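Side-chain contacts in beta-phenylalanine aminotransferase (Variovorax paradoxus, PDB 4AO9), which catalyses the pyridoxal-5'-phosphate-dependent transfer of the amino group from beta-phenylalanine to a keto acid acceptor: residues A111-E114 and A115-G119; R134-C137 and E138-Q142; K337-T340 and P341-G345. One frame throughout, in Å; residues are numbered along the deposited sequence.

In the fold
The contacts show how local interactions finish helix ends: interactions 1 and 2 lie at the C-terminal ends of helices 106-117 and 129-139, and interaction 3 joins the turn after helix 325-337 to the first residues of helix 341-365. Interactions 2 and 3 have centres about 14 Å apart and touch, R139 NH1 lying 2.8 Å from F339 O as a probable hydrogen bond. Interaction 1 stands apart, its centre about 25 Å from that of interaction 2 and about 24 Å from that of interaction 3; it and interaction 2 touch the second subunit. The side chains of F140 and F339 lie about 13 and about 14 Å from a bound pyridoxal-5'-phosphate, beyond direct contact.

Interaction 1: A111-E114 and A115-G119; sequences AVIE and AMQGG
I113 and Q117, one helical turn apart, owe their meeting to their first torsions: at chi1 -70° the isoleucine turns CG2 anti to its backbone N, while chi1 -69° sets Q117 CG anti to the carbonyl carbon of its own residue and the rest of the chain runs on extended. The two side chains therefore lie alongside each other and point the same way, with I113 CG2 3.6 Å from Q117 NE2. The methylene also folds close over the backbone, Q117 CG standing 3.2 Å from I113 O, an oxygen that accepts the hydrogen bond of Q117 N at 3.0 Å. One residue earlier on each side, V112 CG1 makes a looser apolar contact of 4.4 Å with M116 CG, and the bend at the thioether leads the methionine end away. V112, I113 and M116 pack on M116, I113 and V112 of the second subunit, respectively. The last bond, G118 N to E114 O, is longer at 3.3 Å, and G119 then departs with positive phi (103°), where a side chain would jam against the preceding carbonyl. Such a glycine, the first non-helical residue, is a common helix C-terminal stop, placed here where helix 106-117 packs against its own copy in the dimer.

Interaction 2: R134-C137 and E138-Q142; sequences RLIC and ERFPQ
R134 and E138 form an i to i+4 salt bridge along the last turns of helix 129-139, and the backbone partners around it show how such a C-terminus is satisfied. R134 NE, rather than a terminal nitrogen, donates to E138 OE2 at 2.9 Å, and the bond is almost straight, with 175° at the hydrogen. The acceptor lies in the guanidinium plane, at its edge, yet the carboxylate is turned 83° against that plane and its oxygen is met from above. With CG anti to the backbone N (chi1 171°) and the chain extended to NE, R134 runs along the helix toward E138, whose side chain it crosses obliquely; R134 also packs on Y54 of the second subunit. Beneath them the carbonyls of R134, L135 and I136 accept from the N-H groups of E138, R139 and F140. C137 O would look next to P141, which has no N-H to give; it receives instead a CA-H...O contact from P141 CA at 3.4 Å. R139 O is taken by H270 ND1, R139 NH1 donates to F339 O beyond the helix, and NH2 too is hydrogen-bonded outside the two segments. On the face turned to L285 of strand 282-286, I136 CG2 touches F140 CD2 at 3.9 Å; R139 CG sits 3.7 Å above one face of the F140 ring, offset toward its rim.

Interaction 3: K337-T340 and P341-G345; sequences KLFT and PEAAG
An N-cap opens helix 341-365: T340 occupies the cap position and serves A343 and A344 with two different oxygens. Its hydroxyl OG1 accepts from A343 N at 3.0 Å with an angle of 160° at the hydrogen, and T340 O accepts from A344 N at 2.9 Å, the donor approaching nearly in line with the carbonyl bond. The hydroxyl reaches its donor because chi1 of 57° places OG1 between the backbone N and the carbonyl carbon, leaving CG2 anti to that carbon. P341 follows, well suited to the first turn because it has no N-H there to satisfy. Before the cap, F339 is the centre of an inverse gamma turn closed by a weak bond from T340 N to L338 O, an oxygen that also has A343 CB 3.3 Å away. The F339 ring packs against A344 in the first turn, CZ lying 3.5 Å from A344 CB and CE1 3.6 Å from A344 CA, in an oblique approach; elsewhere it meets Y288 edge-to-face. Shortened to an alanine, this position would probably leave the A344 methyl without its ring partner and take from Y288 the ring it meets edge-to-face, opening a gap beside the first turn. With OG1 accepting from A343 N, O from A344 N, and a proline bringing no N-H, the chemistry is consistent with a well-defined helix start directly after T340.

Interaction 1: A111-E114 and A115-G119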
ATOM      1  N   ALA A 111     -10.683 -18.905   4.953  1.00 11.74           N
ATOM      2  CA  ALA A 111      -9.421 -18.888   4.218  1.00 11.83           C
ATOM      3  C   ALA A 111      -8.349 -18.126   4.987  1.00 12.06           C
ATOM      4  O   ALA A 111      -7.206 -18.560   5.060  1.00 12.51           O
ATOM      5  CB  ALA A 111      -9.618 -18.295   2.839  1.00 12.17           C
ATOM      6  N   VAL A 112      -8.725 -16.989   5.558  1.00 11.24           N
ATOM      7  CA  VAL A 112      -7.791 -16.179   6.333  1.00 11.77           C
ATOM      8  C   VAL A 112      -7.355 -16.930   7.593  1.00 11.96           C
ATOM      9  O   VAL A 112      -6.162 -16.953   7.922  1.00 12.08           O
ATOM     10  CB  VAL A 112      -8.407 -14.795   6.687  1.00 11.58           C
ATOM     11  CG1 VAL A 112      -7.533 -14.030   7.688  1.00 12.74           C
ATOM     12  CG2 VAL A 112      -8.602 -13.965   5.426  1.00 12.23           C
ATOM     13  N   ILE A 113      -8.309 -17.535   8.297  1.00 12.30           N
ATOM     14  CA  ILE A 113      -7.984 -18.310   9.502  1.00 13.49           C
ATOM     15  C   ILE A 113      -7.018 -19.458   9.181  1.00 13.62           C
ATOM     16  O   ILE A 113      -6.022 -19.653   9.883  1.00 13.27           O
ATOM     17  CB  ILE A 113      -9.265 -18.834  10.194  1.00 13.92           C
ATOM     18  CG1 ILE A 113     -10.027 -17.663  10.818  1.00 15.96           C
ATOM     19  CG2 ILE A 113      -8.938 -19.922  11.242  1.00 15.49           C
ATOM     20  CD1 ILE A 113     -11.391 -18.022  11.390  1.00 18.10           C
ATOM     21  N   GLU A 114      -7.311 -20.209   8.124  1.00 14.02           N
ATOM     22  CA  GLU A 114      -6.428 -21.303   7.719  1.00 14.46           C
ATOM     23  C   GLU A 114      -5.020 -20.794   7.376  1.00 13.88           C
ATOM     24  O   GLU A 114      -4.028 -21.412   7.766  1.00 14.26           O
ATOM     25  CB  GLU A 114      -7.015 -22.109   6.556  1.00 15.72           C
ATOM     26  CG  GLU A 114      -6.137 -23.290   6.144  1.00 19.96           C
ATOM     27  CD  GLU A 114      -6.754 -24.196   5.083  1.00 25.77           C
ATOM     28  OE1 GLU A 114      -7.919 -23.971   4.668  1.00 28.74           O
ATOM     29  OE2 GLU A 114      -6.057 -25.152   4.671  1.00 28.53           O
ATOM     30  N   ALA A 115      -4.935 -19.667   6.665  1.00 12.79           N
ATOM     31  CA  ALA A 115      -3.630 -19.075   6.351  1.00 12.43           C
ATOM     32  C   ALA A 115      -2.867 -18.700   7.619  1.00 11.91           C
ATOM     33  O   ALA A 115      -1.674 -19.009   7.743  1.00 12.17           O
ATOM     34  CB  ALA A 115      -3.785 -17.867   5.445  1.00 12.07           C
ATOM     35  N   MET A 116      -3.548 -18.053   8.566  1.00 11.69           N
ATOM     36  CA  MET A 116      -2.894 -17.644   9.818  1.00 11.72           C
ATOM     37  C   MET A 116      -2.385 -18.853  10.596  1.00 12.04           C
ATOM     38  O   MET A 116      -1.300 -18.811  11.179  1.00 12.05           O
ATOM     39  CB  MET A 116      -3.821 -16.801  10.701  1.00 11.89           C
ATOM     40  CG  MET A 116      -4.176 -15.463  10.096  1.00 13.20           C
ATOM     41  SD  MET A 116      -4.881 -14.315  11.293  1.00 13.28           S
ATOM     42  CE  MET A 116      -3.388 -13.570  11.956  1.00 15.82           C
ATOM     43  N   GLN A 117      -3.145 -19.943  10.577  1.00 12.74           N
ATOM     44  CA  GLN A 117      -2.734 -21.167  11.260  1.00 13.73           C
ATOM     45  C   GLN A 117      -1.462 -21.811  10.697  1.00 12.86           C
ATOM     46  O   GLN A 117      -0.745 -22.509  11.420  1.00 14.19           O
ATOM     47  CB  GLN A 117      -3.896 -22.160  11.289  1.00 14.66           C
ATOM     48  CG  GLN A 117      -5.022 -21.685  12.207  1.00 18.13           C
ATOM     49  CD  GLN A 117      -6.279 -22.521  12.094  1.00 20.99           C
ATOM     50  OE1 GLN A 117      -6.474 -23.260  11.130  1.00 23.51           O
ATOM     51  NE2 GLN A 117      -7.145 -22.405  13.090  1.00 23.16           N
ATOM     52  N   GLY A 118      -1.197 -21.574   9.418  1.00 11.87           N
ATOM     53  CA  GLY A 118       0.032 -22.025   8.775  1.00 10.56           C
ATOM     54  C   GLY A 118       1.228 -21.121   9.008  1.00  9.71           C
ATOM     55  O   GLY A 118       2.336 -21.441   8.593  1.00  9.41           O
ATOM     56  N   GLY A 119       0.987 -19.973   9.643  1.00  9.02           N
ATOM     57  CA  GLY A 119       2.035 -18.994   9.921  1.00  9.06           C
ATOM     58  C   GLY A 119       1.971 -17.815   8.963  1.00  8.06           C
ATOM     59  O   GLY A 119       1.758 -17.976   7.746  1.00  8.77           O
TER

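Interaction 2: R134-C137 and E138-Q142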
ATOM      1  N   ARG A 134      -1.802 -17.213 -10.995  1.00  9.38           N
ATOM      2  CA  ARG A 134      -2.322 -18.021 -12.102  1.00 10.12           C
ATOM      3  C   ARG A 134      -3.811 -17.768 -12.347  1.00 10.09           C
ATOM      4  O   ARG A 134      -4.240 -17.599 -13.493  1.00 10.36           O
ATOM      5  CB  ARG A 134      -2.049 -19.503 -11.843  1.00 10.34           C
ATOM      6  CG  ARG A 134      -2.749 -20.433 -12.828  1.00 12.67           C
ATOM      7  CD  ARG A 134      -2.302 -21.863 -12.660  1.00 18.28           C
ATOM      8  NE  ARG A 134      -2.911 -22.686 -13.701  1.00 23.13           N
ATOM      9  CZ  ARG A 134      -2.555 -23.935 -13.993  1.00 27.09           C
ATOM     10  NH1 ARG A 134      -1.581 -24.538 -13.321  1.00 29.00           N
ATOM     11  NH2 ARG A 134      -3.181 -24.582 -14.971  1.00 28.73           N
ATOM     12  N   LEU A 135      -4.590 -17.742 -11.269  1.00  9.94           N
ATOM     13  CA  LEU A 135      -6.024 -17.494 -11.370  1.00 10.17           C
ATOM     14  C   LEU A 135      -6.302 -16.159 -12.055  1.00  9.93           C
ATOM     15  O   LEU A 135      -7.154 -16.073 -12.945  1.00 10.68           O
ATOM     16  CB  LEU A 135      -6.667 -17.512  -9.980  1.00 10.52           C
ATOM     17  CG  LEU A 135      -8.199 -17.532  -9.972  1.00 11.35           C
ATOM     18  CD1 LEU A 135      -8.746 -18.860 -10.491  1.00 14.65           C
ATOM     19  CD2 LEU A 135      -8.698 -17.310  -8.570  1.00 13.49           C
ATOM     20  N   ILE A 136      -5.560 -15.126 -11.666  1.00  9.47           N
ATOM     21  CA  ILE A 136      -5.789 -13.806 -12.237  1.00  9.56           C
ATOM     22  C   ILE A 136      -5.416 -13.760 -13.722  1.00 10.26           C
ATOM     23  O   ILE A 136      -6.166 -13.201 -14.531  1.00 10.46           O
ATOM     24  CB  ILE A 136      -5.054 -12.715 -11.432  1.00  8.61           C
ATOM     25  CG1 ILE A 136      -5.691 -12.578 -10.043  1.00  8.89           C
ATOM     26  CG2 ILE A 136      -5.082 -11.397 -12.190  1.00  9.46           C
ATOM     27  CD1 ILE A 136      -4.810 -11.777  -9.049  1.00 10.13           C
ATOM     28  N   CYS A 137      -4.276 -14.352 -14.076  1.00 10.44           N
ATOM     29  CA  CYS A 137      -3.838 -14.393 -15.469  1.00 11.43           C
ATOM     30  C   CYS A 137      -4.834 -15.156 -16.337  1.00 11.80           C
ATOM     31  O   CYS A 137      -5.033 -14.811 -17.500  1.00 12.91           O
ATOM     32  CB  CYS A 137      -2.445 -15.014 -15.586  1.00 11.24           C
ATOM     33  SG  CYS A 137      -1.133 -13.975 -14.871  1.00 12.99           S
ATOM     34  N   GLU A 138      -5.446 -16.192 -15.774  1.00 12.25           N
ATOM     35  CA  GLU A 138      -6.448 -16.972 -16.511  1.00 13.28           C
ATOM     36  C   GLU A 138      -7.746 -16.198 -16.686  1.00 13.16           C
ATOM     37  O   GLU A 138      -8.401 -16.303 -17.732  1.00 13.82           O
ATOM     38  CB  GLU A 138      -6.709 -18.308 -15.820  1.00 13.75           C
ATOM     39  CG  GLU A 138      -5.571 -19.286 -15.981  1.00 15.55           C
ATOM     40  CD  GLU A 138      -5.722 -20.551 -15.135  1.00 18.61           C
ATOM     41  OE1 GLU A 138      -6.596 -20.605 -14.234  1.00 21.79           O
ATOM     42  OE2 GLU A 138      -4.925 -21.478 -15.361  1.00 20.53           O
ATOM     43  N   ARG A 139      -8.125 -15.426 -15.672  1.00 12.26           N
ATOM     44  CA  ARG A 139      -9.358 -14.651 -15.706  1.00 12.30           C
ATOM     45  C   ARG A 139      -9.246 -13.436 -16.619  1.00 12.33           C
ATOM     46  O   ARG A 139     -10.221 -13.041 -17.258  1.00 12.39           O
ATOM     47  CB  ARG A 139      -9.729 -14.211 -14.289  1.00 12.41           C
ATOM     48  CG  ARG A 139     -11.086 -13.532 -14.179  1.00 14.59           C
ATOM     49  CD  ARG A 139     -11.481 -13.426 -12.730  1.00 15.80           C
ATOM     50  NE  ARG A 139     -12.757 -12.734 -12.525  1.00 16.99           N
ATOM     51  CZ  ARG A 139     -13.637 -13.074 -11.587  1.00 15.83           C
ATOM     52  NH1 ARG A 139     -13.400 -14.116 -10.792  1.00 15.04           N
ATOM     53  NH2 ARG A 139     -14.754 -12.374 -11.448  1.00 16.21           N
ATOM     54  N   PHE A 140      -8.050 -12.849 -16.670  1.00 11.13           N
ATOM     55  CA  PHE A 140      -7.799 -11.657 -17.465  1.00 11.27           C
ATOM     56  C   PHE A 140      -6.591 -11.940 -18.369  1.00 11.27           C
ATOM     57  O   PHE A 140      -5.457 -11.573 -18.052  1.00 11.69           O
ATOM     58  CB  PHE A 140      -7.530 -10.455 -16.545  1.00 11.08           C
ATOM     59  CG  PHE A 140      -8.593 -10.233 -15.494  1.00 10.20           C
ATOM     60  CD1 PHE A 140      -9.827  -9.680 -15.829  1.00 11.72           C
ATOM     61  CD2 PHE A 140      -8.351 -10.554 -14.161  1.00 10.44           C
ATOM     62  CE1 PHE A 140     -10.809  -9.464 -14.863  1.00 11.63           C
ATOM     63  CE2 PHE A 140      -9.324 -10.330 -13.184  1.00 11.54           C
ATOM     64  CZ  PHE A 140     -10.556  -9.792 -13.538  1.00 12.10           C
ATOM     65  N   PRO A 141      -6.827 -12.609 -19.511  1.00 11.71           N
ATOM     66  CA  PRO A 141      -5.716 -13.122 -20.315  1.00 12.09           C
ATOM     67  C   PRO A 141      -4.795 -12.067 -20.943  1.00 11.87           C
ATOM     68  O   PRO A 141      -3.703 -12.409 -21.422  1.00 12.92           O
ATOM     69  CB  PRO A 141      -6.417 -13.964 -21.388  1.00 12.94           C
ATOM     70  CG  PRO A 141      -7.733 -14.297 -20.805  1.00 13.64           C
ATOM     71  CD  PRO A 141      -8.127 -13.100 -20.003  1.00 12.03           C
ATOM     72  N   GLN A 142      -5.217 -10.803 -20.936  1.00 11.25           N
ATOM     73  CA  GLN A 142      -4.333  -9.693 -21.313  1.00 10.97           C
ATOM     74  C   GLN A 142      -3.212  -9.493 -20.292  1.00 10.80           C
ATOM     75  O   GLN A 142      -2.276  -8.720 -20.526  1.00 10.88           O
ATOM     76  CB  GLN A 142      -5.118  -8.386 -21.498  1.00 11.30           C
ATOM     77  CG  GLN A 142      -5.711  -7.811 -20.208  1.00 11.13           C
ATOM     78  CD  GLN A 142      -7.112  -8.317 -19.904  1.00 10.31           C
ATOM     79  OE1 GLN A 142      -7.400  -9.517 -19.976  1.00 11.52           O
ATOM     80  NE2 GLN A 142      -7.996  -7.388 -19.548  1.00 11.01           N
TER

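Interaction 3: K337-T340 and P341-G345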
ATOM      1  N   LYS A 337     -14.744 -19.203  -5.085  1.00 13.34           N
ATOM      2  CA  LYS A 337     -15.942 -19.686  -4.379  1.00 13.69           C
ATOM      3  C   LYS A 337     -17.139 -18.750  -4.462  1.00 13.40           C
ATOM      4  O   LYS A 337     -18.289 -19.203  -4.356  1.00 14.50           O
ATOM      5  CB  LYS A 337     -15.633 -20.003  -2.909  1.00 13.36           C
ATOM      6  CG  LYS A 337     -14.599 -21.102  -2.715  1.00 15.49           C
ATOM      7  CD  LYS A 337     -14.322 -21.360  -1.242  1.00 19.32           C
ATOM      8  CE  LYS A 337     -13.260 -22.440  -1.055  1.00 21.48           C
ATOM      9  NZ  LYS A 337     -13.110 -22.810   0.383  1.00 26.58           N
ATOM     10  N   LEU A 338     -16.885 -17.454  -4.645  1.00 12.99           N
ATOM     11  CA  LEU A 338     -17.947 -16.461  -4.546  1.00 12.77           C
ATOM     12  C   LEU A 338     -18.069 -15.569  -5.768  1.00 12.67           C
ATOM     13  O   LEU A 338     -19.067 -15.626  -6.477  1.00 13.09           O
ATOM     14  CB  LEU A 338     -17.769 -15.607  -3.283  1.00 12.47           C
ATOM     15  CG  LEU A 338     -17.891 -16.350  -1.952  1.00 12.62           C
ATOM     16  CD1 LEU A 338     -17.514 -15.450  -0.799  1.00 12.97           C
ATOM     17  CD2 LEU A 338     -19.316 -16.884  -1.796  1.00 14.71           C
ATOM     18  N   PHE A 339     -17.060 -14.742  -6.018  1.00 12.81           N
ATOM     19  CA  PHE A 339     -17.138 -13.813  -7.137  1.00 13.23           C
ATOM     20  C   PHE A 339     -16.435 -14.375  -8.353  1.00 14.10           C
ATOM     21  O   PHE A 339     -15.397 -13.868  -8.799  1.00 14.38           O
ATOM     22  CB  PHE A 339     -16.587 -12.438  -6.760  1.00 12.63           C
ATOM     23  CG  PHE A 339     -17.006 -11.338  -7.707  1.00 13.01           C
ATOM     24  CD1 PHE A 339     -18.350 -11.010  -7.862  1.00 12.97           C
ATOM     25  CD2 PHE A 339     -16.059 -10.635  -8.446  1.00 13.91           C
ATOM     26  CE1 PHE A 339     -18.747  -9.994  -8.728  1.00 13.38           C
ATOM     27  CE2 PHE A 339     -16.445  -9.618  -9.318  1.00 15.37           C
ATOM     28  CZ  PHE A 339     -17.795  -9.294  -9.456  1.00 14.36           C
ATOM     29  N   THR A 340     -17.019 -15.448  -8.878  1.00 14.38           N
ATOM     30  CA  THR A 340     -16.541 -16.116 -10.077  1.00 14.96           C
ATOM     31  C   THR A 340     -16.859 -15.258 -11.300  1.00 15.18           C
ATOM     32  O   THR A 340     -17.601 -14.281 -11.187  1.00 15.00           O
ATOM     33  CB  THR A 340     -17.281 -17.453 -10.231  1.00 15.03           C
ATOM     34  OG1 THR A 340     -18.695 -17.196 -10.271  1.00 16.59           O
ATOM     35  CG2 THR A 340     -16.961 -18.373  -9.055  1.00 15.89           C
ATOM     36  N   PRO A 341     -16.291 -15.601 -12.474  1.00 15.51           N
ATOM     37  CA  PRO A 341     -16.679 -14.852 -13.666  1.00 15.90           C
ATOM     38  C   PRO A 341     -18.197 -14.887 -13.886  1.00 16.33           C
ATOM     39  O   PRO A 341     -18.802 -13.866 -14.238  1.00 16.06           O
ATOM     40  CB  PRO A 341     -15.935 -15.587 -14.782  1.00 16.12           C
ATOM     41  CG  PRO A 341     -14.686 -16.082 -14.099  1.00 15.69           C
ATOM     42  CD  PRO A 341     -15.167 -16.522 -12.742  1.00 16.08           C
ATOM     43  N   GLU A 342     -18.809 -16.043 -13.641  1.00 16.64           N
ATOM     44  CA  GLU A 342     -20.258 -16.190 -13.771  1.00 17.37           C
ATOM     45  C   GLU A 342     -21.025 -15.261 -12.826  1.00 16.75           C
ATOM     46  O   GLU A 342     -21.994 -14.614 -13.227  1.00 16.78           O
ATOM     47  CB  GLU A 342     -20.662 -17.650 -13.548  1.00 18.17           C
ATOM     48  CG  GLU A 342     -20.203 -18.613 -14.652  1.00 21.71           C
ATOM     49  CD  GLU A 342     -18.701 -18.955 -14.645  1.00 25.13           C
ATOM     50  OE1 GLU A 342     -17.996 -18.752 -13.625  1.00 24.52           O
ATOM     51  OE2 GLU A 342     -18.225 -19.450 -15.694  1.00 28.30           O
ATOM     52  N   ALA A 343     -20.577 -15.190 -11.572  1.00 15.93           N
ATOM     53  CA  ALA A 343     -21.172 -14.295 -10.584  1.00 15.42           C
ATOM     54  C   ALA A 343     -21.033 -12.827 -10.970  1.00 15.23           C
ATOM     55  O   ALA A 343     -21.942 -12.028 -10.723  1.00 15.49           O
ATOM     56  CB  ALA A 343     -20.564 -14.546  -9.227  1.00 15.68           C
ATOM     57  N   ALA A 344     -19.893 -12.465 -11.563  1.00 14.68           N
ATOM     58  CA  ALA A 344     -19.687 -11.102 -12.023  1.00 14.84           C
ATOM     59  C   ALA A 344     -20.705 -10.729 -13.103  1.00 15.06           C
ATOM     60  O   ALA A 344     -21.268  -9.630 -13.072  1.00 15.37           O
ATOM     61  CB  ALA A 344     -18.249 -10.907 -12.521  1.00 14.72           C
ATOM     62  N   GLY A 345     -20.945 -11.650 -14.036  1.00 15.63           N
ATOM     63  CA  GLY A 345     -21.965 -11.476 -15.074  1.00 15.93           C
ATOM     64  C   GLY A 345     -23.359 -11.330 -14.485  1.00 15.91           C
ATOM     65  O   GLY A 345     -24.116 -10.430 -14.872  1.00 16.11           O
TER